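Local structure of SusD superfamily protein (Bacteroides thetaiotaomicron, 3MCX) at residues Q192-G197 / G233-L238; G249-S254 / P339-D344; S256-Y261 / I351-L356; L335-G340 / V415-V420. The protein is of unknown function but, as a zinc-binding member of the SusD family of the outer membrane, probably captures nutrient glycans at the cell surface. All coordinates share one frame; numbering follows the deposited sequence. Where two conformers were deposited one is given.

Contact 1: residues Q192-G197 / G233-L238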
loop_
_atom_site.group_PDB
_atom_site.type_symbol
_atom_site.label_atom_id
_atom_site.label_comp_id
_atom_site.label_asym_id
_atom_site.label_seq_id
_atom_site.Cartn_x
_atom_site.Cartn_y
_atom_site.Cartn_z
ATOM N N GLN A 192 13.638 18.758 2.230
ATOM C CA GLN A 192 12.445 19.389 2.813
ATOM C C GLN A 192 11.470 19.854 1.716
ATOM O O GLN A 192 10.271 19.982 1.960
ATOM C CB GLN A 192 12.845 20.570 3.688
ATOM C CG GLN A 192 13.613 20.178 4.978
ATOM C CD GLN A 192 12.725 19.576 6.050
ATOM O OE1 GLN A 192 12.982 18.460 6.567
ATOM N NE2 GLN A 192 11.669 20.277 6.376
ATOM N N GLU A 193 11.994 20.104 0.520
ATOM C CA GLU A 193 11.163 20.580 -0.588
ATOM C C GLU A 193 10.411 19.443 -1.246
ATOM O O GLU A 193 10.762 18.256 -1.095
ATOM C CB GLU A 193 12.021 21.287 -1.637
ATOM C CG GLU A 193 12.691 22.541 -1.127
ATOM C CD GLU A 193 11.709 23.598 -0.527
ATOM O OE1 GLU A 193 10.597 23.823 -1.056
ATOM O OE2 GLU A 193 12.056 24.210 0.506
ATOM N N THR A 194 9.373 19.798 -1.989
ATOM C CA THR A 194 8.621 18.776 -2.697
ATOM C C THR A 194 9.550 18.093 -3.699
ATOM O O THR A 194 10.467 18.704 -4.266
ATOM C CB THR A 194 7.337 19.290 -3.392
ATOM O OG1 THR A 194 7.699 19.982 -4.582
ATOM C CG2 THR A 194 6.507 20.191 -2.469
ATOM N N SER A 195 9.328 16.788 -3.865
ATOM C CA SER A 195 10.258 15.975 -4.641
ATOM C C SER A 195 9.497 14.929 -5.462
ATOM O O SER A 195 9.380 13.795 -5.091
ATOM C CB SER A 195 11.296 15.317 -3.723
ATOM O OG SER A 195 12.475 15.041 -4.463
ATOM N N ASN A 196 8.991 15.352 -6.614
ATOM C CA ASN A 196 8.185 14.482 -7.454
ATOM C C ASN A 196 8.937 13.262 -7.964
ATOM O O ASN A 196 9.893 13.397 -8.727
ATOM C CB ASN A 196 7.650 15.269 -8.674
ATOM C CG ASN A 196 6.647 16.345 -8.299
ATOM O OD1 ASN A 196 6.181 16.421 -7.168
ATOM N ND2 ASN A 196 6.306 17.184 -9.267
ATOM N N GLY A 197 8.522 12.064 -7.542
ATOM C CA GLY A 197 9.118 10.828 -8.015
ATOM C C GLY A 197 10.012 10.161 -7.007
ATOM O O GLY A 197 10.454 9.046 -7.243
ATOM N N GLY A 233 4.302 23.265 5.406
ATOM C CA GLY A 233 4.566 24.592 4.855
ATOM C C GLY A 233 3.805 24.921 3.576
ATOM O O GLY A 233 4.325 25.645 2.714
ATOM N N GLY A 234 2.576 24.416 3.469
ATOM C CA GLY A 234 1.734 24.640 2.303
ATOM C C GLY A 234 2.203 23.897 1.066
ATOM O O GLY A 234 1.766 24.211 -0.027
ATOM N N ARG A 235 3.085 22.913 1.219
ATOM C CA ARG A 235 3.584 22.170 0.065
ATOM C C ARG A 235 2.575 21.144 -0.441
ATOM O O ARG A 235 2.645 20.701 -1.606
ATOM C CB ARG A 235 4.915 21.483 0.408
ATOM C CG ARG A 235 6.071 22.430 0.637
ATOM C CD ARG A 235 7.308 21.655 0.991
ATOM N NE ARG A 235 8.468 22.491 1.246
ATOM C CZ ARG A 235 8.956 22.799 2.450
ATOM N NH1 ARG A 235 8.349 22.403 3.575
ATOM N NH2 ARG A 235 10.064 23.529 2.542
ATOM N N TYR A 236 1.644 20.755 0.437
ATOM C CA TYR A 236 0.622 19.739 0.138
ATOM C C TYR A 236 -0.720 20.247 0.641
ATOM O O TYR A 236 -0.772 21.001 1.623
ATOM C CB TYR A 236 0.940 18.381 0.811
ATOM C CG TYR A 236 2.338 17.906 0.473
ATOM C CD1 TYR A 236 2.598 17.312 -0.744
ATOM C CD2 TYR A 236 3.414 18.136 1.335
ATOM C CE1 TYR A 236 3.878 16.930 -1.102
ATOM C CE2 TYR A 236 4.699 17.732 0.989
ATOM C CZ TYR A 236 4.935 17.139 -0.219
ATOM O OH TYR A 236 6.216 16.776 -0.589
ATOM N N GLN A 237 -1.796 19.863 -0.046
ATOM C CA GLN A 237 -3.163 20.342 0.233
ATOM C C GLN A 237 -4.146 19.207 0.017
ATOM O O GLN A 237 -4.049 18.509 -0.996
ATOM C CB GLN A 237 -3.577 21.460 -0.758
ATOM C CG GLN A 237 -3.058 22.841 -0.506
ATOM C CD GLN A 237 -3.686 23.858 -1.447
ATOM O OE1 GLN A 237 -4.649 23.554 -2.179
ATOM N NE2 GLN A 237 -3.150 25.070 -1.441
ATOM N N LEU A 238 -5.120 19.043 0.916
ATOM C CA LEU A 238 -6.213 18.097 0.700
ATOM C C LEU A 238 -7.038 18.525 -0.533
ATOM O O LEU A 238 -7.238 19.732 -0.784
ATOM C CB LEU A 238 -7.125 18.027 1.947
ATOM C CG LEU A 238 -6.517 17.359 3.171
ATOM C CD1 LEU A 238 -7.482 17.516 4.326
ATOM C CD2 LEU A 238 -6.193 15.871 2.929
HETATM O O HOH W 1 10.711 22.755 5.783
HETATM O O HOH W 2 6.846 15.542 -2.816
#
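Two surface loops meet here, one before helix 201-214 and the other after helix 218-231, two helices consecutive in the chain of this SusD-family fold. R235 does most of the bridging. Its CG is anti to the carbonyl carbon and its chain runs extended from CG to NE, which carries the guanidinium across to residues 192-194. There it crosses the side chain of E193 at about a right angle. The resulting salt bridge rests on NH2 of R235, 2.9 Å from OE2 of E193; this oxygen lies near the guanidinium plane but is met from above its own carboxylate plane, the two planes standing 69° apart. A second, weak bond of 3.4 Å runs from NE of R235 to OE1 of E193. The bend of E193 at chi2 (-56°) brings the carboxylate round to the arginine. Over the centre of the guanidinium face sits O of Q192, 3.1 Å above the plane; its own donor is the indole NH of W202. NH1 of R235 bonds to O of N232 and also to a water, which accepts a 2.7 Å bond from NE2 of Q192. Nearer the backbone of R235, CG2 of T194 packs 3.5 Å from its CB. OH of Y236, hydrogen-bonded to N200, reaches N of S195 through a second water, 2.6 Å from the hydroxyl. With acceptors at NH1, NH2 and NE, the guanidinium is fixed in rotation, and the carbonyl oxygen over its face probably adds electrostatic attraction.

Contact 2: residues G249-S254 / P339-D344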
loop_
_atom_site.group_PDB
_atom_site.type_symbol
_atom_site.label_atom_id
_atom_site.label_comp_id
_atom_site.label_asym_id
_atom_site.label_seq_id
_atom_site.Cartn_x
_atom_site.Cartn_y
_atom_site.Cartn_z
ATOM N N GLY A 249 -5.350 10.057 -12.090
ATOM C CA GLY A 249 -4.589 9.899 -13.315
ATOM C C GLY A 249 -3.604 10.991 -13.618
ATOM O O GLY A 249 -2.727 10.826 -14.477
ATOM N N GLN A 250 -3.779 12.152 -12.989
ATOM C CA GLN A 250 -2.893 13.291 -13.192
ATOM C C GLN A 250 -1.682 13.154 -12.263
ATOM O O GLN A 250 -1.808 12.788 -11.081
ATOM C CB GLN A 250 -3.615 14.626 -12.952
ATOM C CG GLN A 250 -4.744 14.885 -13.935
ATOM C CD GLN A 250 -4.257 14.891 -15.365
ATOM O OE1 GLN A 250 -4.525 13.964 -16.144
ATOM N NE2 GLN A 250 -3.506 15.914 -15.713
ATOM N N ASP A 251 -0.500 13.435 -12.804
ATOM C CA ASP A 251 0.750 13.267 -12.048
ATOM C C ASP A 251 0.886 14.275 -10.901
ATOM O O ASP A 251 0.605 15.466 -11.077
ATOM C CB ASP A 251 1.955 13.477 -12.974
ATOM C CG ASP A 251 2.189 12.334 -13.950
ATOM O OD1 ASP A 251 1.422 11.354 -13.986
ATOM O OD2 ASP A 251 3.189 12.446 -14.673
ATOM N N PHE A 252 1.376 13.814 -9.758
ATOM C CA PHE A 252 1.880 14.684 -8.682
ATOM C C PHE A 252 0.907 15.795 -8.260
ATOM O O PHE A 252 1.261 16.955 -8.190
ATOM C CB PHE A 252 3.247 15.262 -9.074
ATOM C CG PHE A 252 4.230 14.204 -9.517
ATOM C CD1 PHE A 252 4.631 13.219 -8.659
ATOM C CD2 PHE A 252 4.717 14.208 -10.804
ATOM C CE1 PHE A 252 5.506 12.243 -9.073
ATOM C CE2 PHE A 252 5.620 13.238 -11.210
ATOM C CZ PHE A 252 5.998 12.273 -10.344
ATOM N N GLN A 253 -0.315 15.383 -7.947
ATOM C CA GLN A 253 -1.354 16.299 -7.484
ATOM C C GLN A 253 -1.110 16.610 -6.005
ATOM O O GLN A 253 -0.252 16.020 -5.376
ATOM C CB GLN A 253 -2.736 15.704 -7.782
ATOM C CG GLN A 253 -2.965 15.531 -9.293
ATOM C CD GLN A 253 -2.937 16.867 -10.039
ATOM O OE1 GLN A 253 -3.853 17.671 -9.899
ATOM N NE2 GLN A 253 -1.855 17.140 -10.808
ATOM N N SER A 254 -1.872 17.562 -5.480
ATOM C CA SER A 254 -1.521 18.248 -4.243
ATOM C C SER A 254 -1.497 17.396 -2.976
ATOM O O SER A 254 -0.884 17.813 -1.997
ATOM C CB SER A 254 -2.434 19.463 -4.024
ATOM O OG SER A 254 -3.764 19.066 -3.725
ATOM N N PRO A 339 -6.912 5.943 -14.235
ATOM C CA PRO A 339 -7.286 5.881 -15.659
ATOM C C PRO A 339 -6.130 6.215 -16.615
ATOM O O PRO A 339 -6.312 6.160 -17.835
ATOM C CB PRO A 339 -8.347 6.943 -15.742
ATOM C CG PRO A 339 -7.821 8.030 -14.783
ATOM C CD PRO A 339 -7.303 7.235 -13.630
ATOM N N GLY A 340 -4.961 6.594 -16.078
ATOM C CA GLY A 340 -3.839 7.026 -16.917
ATOM C C GLY A 340 -3.810 8.531 -17.095
ATOM O O GLY A 340 -4.798 9.225 -16.816
ATOM N N LYS A 341 -2.686 9.042 -17.593
ATOM C CA LYS A 341 -2.468 10.516 -17.720
ATOM C C LYS A 341 -3.372 11.206 -18.715
ATOM O O LYS A 341 -3.583 12.431 -18.639
ATOM C CB LYS A 341 -1.033 10.827 -18.137
ATOM C CG LYS A 341 0.039 10.146 -17.343
ATOM C CD LYS A 341 1.363 10.821 -17.513
ATOM C CE LYS A 341 2.563 10.023 -17.123
ATOM N NZ LYS A 341 2.504 9.410 -15.792
ATOM N N THR A 342 -3.835 10.466 -19.715
ATOM C CA THR A 342 -4.765 11.043 -20.686
ATOM C C THR A 342 -6.202 10.528 -20.509
ATOM O O THR A 342 -7.099 10.888 -21.286
ATOM C CB THR A 342 -4.255 10.871 -22.145
ATOM O OG1 THR A 342 -4.316 9.501 -22.548
ATOM C CG2 THR A 342 -2.798 11.385 -22.294
ATOM N N GLY A 343 -6.426 9.724 -19.468
ATOM C CA GLY A 343 -7.759 9.269 -19.091
ATOM C C GLY A 343 -8.252 8.005 -19.775
ATOM O O GLY A 343 -9.355 7.533 -19.450
ATOM N N ASP A 344 -7.455 7.460 -20.707
ATOM C CA ASP A 344 -7.785 6.216 -21.413
ATOM C C ASP A 344 -6.620 5.211 -21.581
ATOM O O ASP A 344 -6.711 4.303 -22.400
ATOM C CB ASP A 344 -8.357 6.564 -22.774
ATOM C CG ASP A 344 -7.338 7.238 -23.673
ATOM O OD1 ASP A 344 -6.174 7.473 -23.229
ATOM O OD2 ASP A 344 -7.696 7.557 -24.845
#
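The carboxylate of D251 receives the ammonium group of K341 on the syn lone pair of OD1, the side that faces OD2: NZ of K341 is 2.9 Å from OD1, and a weak bond of 3.3 Å goes to OD2. The side-chain amide of Q253 holds O of D251 in its plane, through an NE2 bond of 3.0 Å that arrives 44° above the plane of that carbonyl. Against the pyrrolidine ring of P339 lies the backbone of G249, with N of G249 3.8 Å from CD of P339. K341 reaches the acid with a chain nearly straight through chi2 and chi3, then bent at chi4 (-50°), so that its methylenes pass along the carboxylate before the tip turns in. O of I262 and O of T348 also accept bonds from NZ, which makes the lysine a tie between three parts of the chain. A methionine here, with no ammonium group to bond D251 and the two carbonyls, would probably leave the two loops held mainly by their backbone packing. The two segments are loops, one running into strand 256-260 and the other into strand 351-355, and K341 stands in a type I beta turn from G340 to G343. Where the backbones come closest, CA of K341 makes a CA-H...O contact of 3.3 Å with O of G249. G249 has phi 91°, and a side chain there would run into G340 O and the P339 ring. Beyond the turn, OG1 of T342 donates a 2.8 Å bond to OD1 of D344.

Contact 3: residues S256-Y261 / I351-L356; sequences SLFELY and ICIIRL
Backbone bonds come first. L260 and I351 form an antiparallel hydrogen-bonded pair, with N of L260 2.8 Å from O of I351 and N of I351 3.1 Å from O of L260. O of I354 takes N of L257 at 2.9 Å and, weakly, N of F258, while O of F258 takes N of I353 at 2.8 Å and, weakly, N of I354. Each carbonyl faces two successive residues, giving two classic beta bulges.

Among apolar side chains, F258 and I353 lie side by side. CG1 of I353 sits over one face of the ring, offset toward its rim, in a CH-pi contact 4.1 Å from the centroid. CD1 of I353 meets CD1 of L260 at 3.9 Å, and L257 leans on I354, with helix 201-214 covering both.

The polar groups share the face of S256, E259 and C352. OG of S256 donates a 2.7 Å bond to OE1 of E259, arriving above the carboxylate plane, while OE2 accepts from N of F252 and ND2 of N350. A leucine at E259, lacking both oxygens, would probably leave these three donors short of an acceptor. R355 starts on this face, but its extended chain carries the guanidinium to E255, E413 and E417.

Such a bulged two-stranded antiparallel ribbon, with R355 at the N-cap of helix 356-370, forms a buried beta element among the helices of this SusD-family fold.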
loop_
_atom_site.group_PDB
_atom_site.type_symbol
_atom_site.label_atom_id
_atom_site.label_comp_id
_atom_site.label_asym_id
_atom_site.label_seq_id
_atom_site.Cartn_x
_atom_site.Cartn_y
_atom_site.Cartn_z
ATOM N N SER A 256 -0.325 14.195 -3.040
ATOM C CA SER A 256 0.658 13.125 -3.225
ATOM C C SER A 256 1.957 13.415 -2.496
ATOM O O SER A 256 2.582 14.450 -2.768
ATOM C CB SER A 256 0.962 12.975 -4.715
ATOM O OG SER A 256 1.872 11.915 -4.892
ATOM N N LEU A 257 2.355 12.535 -1.578
ATOM C CA LEU A 257 3.579 12.759 -0.805
ATOM C C LEU A 257 4.766 11.978 -1.369
ATOM O O LEU A 257 5.894 12.460 -1.344
ATOM C CB LEU A 257 3.340 12.420 0.654
ATOM C CG LEU A 257 2.365 13.336 1.393
ATOM C CD1 LEU A 257 1.794 12.613 2.612
ATOM C CD2 LEU A 257 3.053 14.598 1.849
ATOM N N PHE A 258 4.516 10.771 -1.848
ATOM C CA PHE A 258 5.527 9.966 -2.560
ATOM C C PHE A 258 4.782 9.212 -3.643
ATOM O O PHE A 258 3.838 8.502 -3.375
ATOM C CB PHE A 258 6.244 9.039 -1.594
ATOM C CG PHE A 258 7.195 8.029 -2.233
ATOM C CD1 PHE A 258 7.971 8.349 -3.339
ATOM C CD2 PHE A 258 7.329 6.777 -1.676
ATOM C CE1 PHE A 258 8.847 7.397 -3.890
ATOM C CE2 PHE A 258 8.229 5.826 -2.240
ATOM C CZ PHE A 258 8.944 6.146 -3.348
ATOM N N GLU A 259 5.240 9.401 -4.882
ATOM C CA GLU A 259 4.584 8.828 -6.052
ATOM C C GLU A 259 5.657 8.502 -7.085
ATOM O O GLU A 259 6.499 9.341 -7.393
ATOM C CB GLU A 259 3.575 9.843 -6.582
ATOM C CG GLU A 259 2.930 9.531 -7.913
ATOM C CD GLU A 259 1.936 10.639 -8.268
ATOM O OE1 GLU A 259 1.202 11.092 -7.351
ATOM O OE2 GLU A 259 1.895 11.106 -9.417
ATOM N N LEU A 260 5.614 7.278 -7.608
ATOM C CA LEU A 260 6.592 6.820 -8.597
ATOM C C LEU A 260 6.128 7.211 -9.985
ATOM O O LEU A 260 4.979 7.012 -10.352
ATOM C CB LEU A 260 6.808 5.312 -8.494
ATOM C CG LEU A 260 7.344 4.853 -7.143
ATOM C CD1 LEU A 260 7.132 3.351 -6.984
ATOM C CD2 LEU A 260 8.825 5.246 -7.000
ATOM N N TYR A 261 7.052 7.774 -10.758
ATOM C CA TYR A 261 6.776 8.284 -12.102
ATOM C C TYR A 261 6.802 7.145 -13.106
ATOM O O TYR A 261 7.787 6.368 -13.163
ATOM C CB TYR A 261 7.829 9.315 -12.463
ATOM C CG TYR A 261 7.657 9.974 -13.803
ATOM C CD1 TYR A 261 6.505 10.666 -14.115
ATOM C CD2 TYR A 261 8.663 9.909 -14.783
ATOM C CE1 TYR A 261 6.358 11.273 -15.346
ATOM C CE2 TYR A 261 8.527 10.531 -16.015
ATOM C CZ TYR A 261 7.371 11.215 -16.293
ATOM O OH TYR A 261 7.236 11.837 -17.522
ATOM N N ILE A 351 2.207 5.851 -9.756
ATOM C CA ILE A 351 1.925 5.023 -8.595
ATOM C C ILE A 351 2.084 5.867 -7.326
ATOM O O ILE A 351 3.206 6.069 -6.816
ATOM C CB ILE A 351 2.862 3.796 -8.493
ATOM C CG1 ILE A 351 2.988 3.046 -9.840
ATOM C CG2 ILE A 351 2.307 2.879 -7.429
ATOM C CD1 ILE A 351 3.890 1.785 -9.724
ATOM N N CYS A 352 0.965 6.337 -6.781
ATOM C CA CYS A 352 1.018 7.090 -5.546
ATOM C C CYS A 352 1.158 6.107 -4.396
ATOM O O CYS A 352 0.336 5.173 -4.235
ATOM C CB CYS A 352 -0.254 7.913 -5.390
ATOM S SG CYS A 352 -0.245 8.880 -3.859
ATOM N N ILE A 353 2.262 6.239 -3.658
ATOM C CA ILE A 353 2.581 5.359 -2.549
ATOM C C ILE A 353 1.917 5.811 -1.253
ATOM O O ILE A 353 1.415 4.985 -0.503
ATOM C CB ILE A 353 4.119 5.250 -2.378
ATOM C CG1 ILE A 353 4.806 4.812 -3.666
ATOM C CG2 ILE A 353 4.486 4.313 -1.173
ATOM C CD1 ILE A 353 4.370 3.459 -4.213
ATOM N N ILE A 354 1.903 7.119 -0.989
ATOM C CA ILE A 354 1.187 7.651 0.170
ATOM C C ILE A 354 0.779 9.093 -0.118
ATOM O O ILE A 354 1.507 9.846 -0.755
ATOM C CB ILE A 354 2.018 7.501 1.483
ATOM C CG1 ILE A 354 1.208 7.901 2.713
ATOM C CG2 ILE A 354 3.319 8.283 1.391
ATOM C CD1 ILE A 354 1.740 7.285 4.022
ATOM N N ARG A 355 -0.417 9.454 0.326
ATOM C CA ARG A 355 -0.930 10.800 0.135
ATOM C C ARG A 355 -1.563 11.369 1.412
ATOM O O ARG A 355 -1.807 10.674 2.401
ATOM C CB ARG A 355 -1.898 10.858 -1.040
ATOM C CG ARG A 355 -3.167 10.113 -0.857
ATOM C CD ARG A 355 -4.027 10.226 -2.117
ATOM N NE ARG A 355 -5.225 9.381 -2.050
ATOM C CZ ARG A 355 -6.440 9.722 -1.595
ATOM N NH1 ARG A 355 -6.755 10.974 -1.276
ATOM N NH2 ARG A 355 -7.384 8.805 -1.534
ATOM N N LEU A 356 -1.793 12.670 1.370
ATOM C CA LEU A 356 -2.141 13.411 2.559
ATOM C C LEU A 356 -3.425 12.894 3.228
ATOM O O LEU A 356 -3.510 12.931 4.449
ATOM C CB LEU A 356 -2.244 14.893 2.214
ATOM C CG LEU A 356 -2.249 15.903 3.352
ATOM C CD1 LEU A 356 -0.984 15.767 4.235
ATOM C CD2 LEU A 356 -2.440 17.336 2.845
#

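Contact 4: residues L335-G340 / V415-V420; sequences LAKFPG and VGEGEV
Apart from L335, which ends strand 334-335, the touching residues lie in loops; the backbones stay apart, nearest at CA of K337 and CA of G416, 7.5 Å from each other, and G416 turns with positive phi (88°). K337 spans the gap with a chain extended beyond CG. Its NZ bonds to O of V415 at 2.8 Å, in the carbonyl plane and on a lone pair, and to OE2 of E417, also at 2.8 Å, from above the carboxylate plane; a third bond goes to O of E413. L335 and V415 meet tip to tip, CD1 to CG1 at 4.0 Å. The other branch, CD2 of L335, lies 3.7 Å from CA of G416, just where a side chain on that glycine would collide. F338 carries CB of K337 over the centre of one ring face, while O of G416 sits at its edge, 3.4 Å from CZ; W46 meets the ring edge-to-face. Since OE1 of E417 is paired with R355, this carboxylate lies between two cations and is very likely ionised. The ammonium group, gripped by that carboxylate and two carbonyls near the end of helix 403-414, would probably keep its proton despite burial.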
loop_
_atom_site.group_PDB
_atom_site.type_symbol
_atom_site.label_atom_id
_atom_site.label_comp_id
_atom_site.label_asym_id
_atom_site.label_seq_id
_atom_site.Cartn_x
_atom_site.Cartn_y
_atom_site.Cartn_z
ATOM N N LEU A 335 -13.581 0.519 -10.546
ATOM C CA LEU A 335 -12.948 1.618 -9.834
ATOM C C LEU A 335 -12.157 2.449 -10.823
ATOM O O LEU A 335 -11.305 1.883 -11.526
ATOM C CB LEU A 335 -12.022 1.046 -8.752
ATOM C CG LEU A 335 -11.317 2.086 -7.879
ATOM C CD1 LEU A 335 -12.332 2.891 -7.103
ATOM C CD2 LEU A 335 -10.242 1.440 -6.977
ATOM N N ALA A 336 -12.373 3.756 -10.864
ATOM C CA ALA A 336 -11.770 4.634 -11.887
ATOM C C ALA A 336 -10.639 5.526 -11.326
ATOM O O ALA A 336 -10.381 6.590 -11.860
ATOM C CB ALA A 336 -12.852 5.486 -12.559
ATOM N N LYS A 337 -9.986 5.111 -10.254
ATOM C CA LYS A 337 -8.907 5.890 -9.664
ATOM C C LYS A 337 -7.640 5.986 -10.523
ATOM O O LYS A 337 -6.891 6.919 -10.351
ATOM C CB LYS A 337 -8.500 5.357 -8.292
ATOM C CG LYS A 337 -9.367 5.834 -7.195
ATOM C CD LYS A 337 -8.767 5.496 -5.836
ATOM C CE LYS A 337 -9.649 6.117 -4.789
ATOM N NZ LYS A 337 -9.300 5.740 -3.418
ATOM N N PHE A 338 -7.391 5.019 -11.410
ATOM C CA PHE A 338 -6.111 4.954 -12.130
ATOM C C PHE A 338 -6.336 4.878 -13.640
ATOM O O PHE A 338 -5.965 3.902 -14.306
ATOM C CB PHE A 338 -5.307 3.748 -11.615
ATOM C CG PHE A 338 -5.303 3.636 -10.119
ATOM C CD1 PHE A 338 -4.805 4.672 -9.342
ATOM C CD2 PHE A 338 -5.893 2.534 -9.471
ATOM C CE1 PHE A 338 -4.838 4.594 -7.922
ATOM C CE2 PHE A 338 -5.929 2.458 -8.052
ATOM C CZ PHE A 338 -5.398 3.506 -7.291
ATOM N N PRO A 339 -6.912 5.943 -14.235
ATOM C CA PRO A 339 -7.286 5.881 -15.659
ATOM C C PRO A 339 -6.130 6.215 -16.615
ATOM O O PRO A 339 -6.312 6.160 -17.835
ATOM C CB PRO A 339 -8.347 6.943 -15.742
ATOM C CG PRO A 339 -7.821 8.030 -14.783
ATOM C CD PRO A 339 -7.303 7.235 -13.630
ATOM N N GLY A 340 -4.961 6.594 -16.078
ATOM C CA GLY A 340 -3.839 7.026 -16.917
ATOM C C GLY A 340 -3.810 8.531 -17.095
ATOM O O GLY A 340 -4.798 9.225 -16.816
ATOM N N VAL A 415 -9.891 3.156 -0.898
ATOM C CA VAL A 415 -10.179 1.999 -1.751
ATOM C C VAL A 415 -9.222 1.982 -2.949
ATOM O O VAL A 415 -9.019 2.982 -3.603
ATOM C CB VAL A 415 -11.660 2.001 -2.230
ATOM C CG1 VAL A 415 -11.991 3.228 -3.123
ATOM C CG2 VAL A 415 -11.984 0.678 -2.945
ATOM N N GLY A 416 -8.595 0.851 -3.206
ATOM C CA GLY A 416 -7.691 0.746 -4.356
ATOM C C GLY A 416 -6.253 1.152 -4.079
ATOM O O GLY A 416 -5.398 0.997 -4.937
ATOM N N GLU A 417 -5.959 1.607 -2.869
ATOM C CA GLU A 417 -4.649 2.152 -2.535
ATOM C C GLU A 417 -3.820 1.276 -1.579
ATOM O O GLU A 417 -2.754 1.698 -1.085
ATOM C CB GLU A 417 -4.794 3.612 -2.069
ATOM C CG GLU A 417 -5.322 4.507 -3.190
ATOM C CD GLU A 417 -5.577 5.932 -2.742
ATOM O OE1 GLU A 417 -4.622 6.724 -2.677
ATOM O OE2 GLU A 417 -6.731 6.221 -2.421
ATOM N N GLY A 418 -4.252 0.041 -1.417
ATOM C CA GLY A 418 -3.395 -0.988 -0.845
ATOM C C GLY A 418 -3.306 -1.089 0.657
ATOM O O GLY A 418 -2.484 -1.842 1.144
ATOM N N GLU A 419 -4.168 -0.384 1.402
ATOM C CA GLU A 419 -4.038 -0.323 2.863
ATOM C C GLU A 419 -5.207 -0.893 3.657
ATOM O O GLU A 419 -5.023 -1.234 4.821
ATOM C CB GLU A 419 -3.799 1.097 3.346
ATOM C CG GLU A 419 -2.441 1.636 2.974
ATOM C CD GLU A 419 -1.327 0.868 3.584
ATOM O OE1 GLU A 419 -1.427 0.540 4.794
ATOM O OE2 GLU A 419 -0.362 0.522 2.886
ATOM N N VAL A 420 -6.412 -0.936 3.098
ATOM C CA VAL A 420 -7.584 -1.282 3.896
ATOM C C VAL A 420 -7.504 -2.614 4.644
ATOM O O VAL A 420 -7.992 -2.712 5.774
ATOM C CB VAL A 420 -8.881 -1.131 3.048
ATOM C CG1 VAL A 420 -10.068 -1.919 3.608
ATOM C CG2 VAL A 420 -9.184 0.356 2.902
#

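From the N terminus, contact 1 is complete first: it closes a 35-residue excursion that holds helices 201-214 and 218-231. Contact 2 then opens at 249-254, and contact 3 follows at once on strand 256-260; they close in the same order, at 339-344 and 351-356, so the two cross. Contact 4 begins at 335-340, sharing P339 and G340 with contact 2, and closes at 415-420 after helices 356-370, 374-385 and 403-414, crossing contact 3 in its turn. The ribbon of contact 3 is the hub: each of the other three contacts touches it, contact 1 through Y236, which packs on L257.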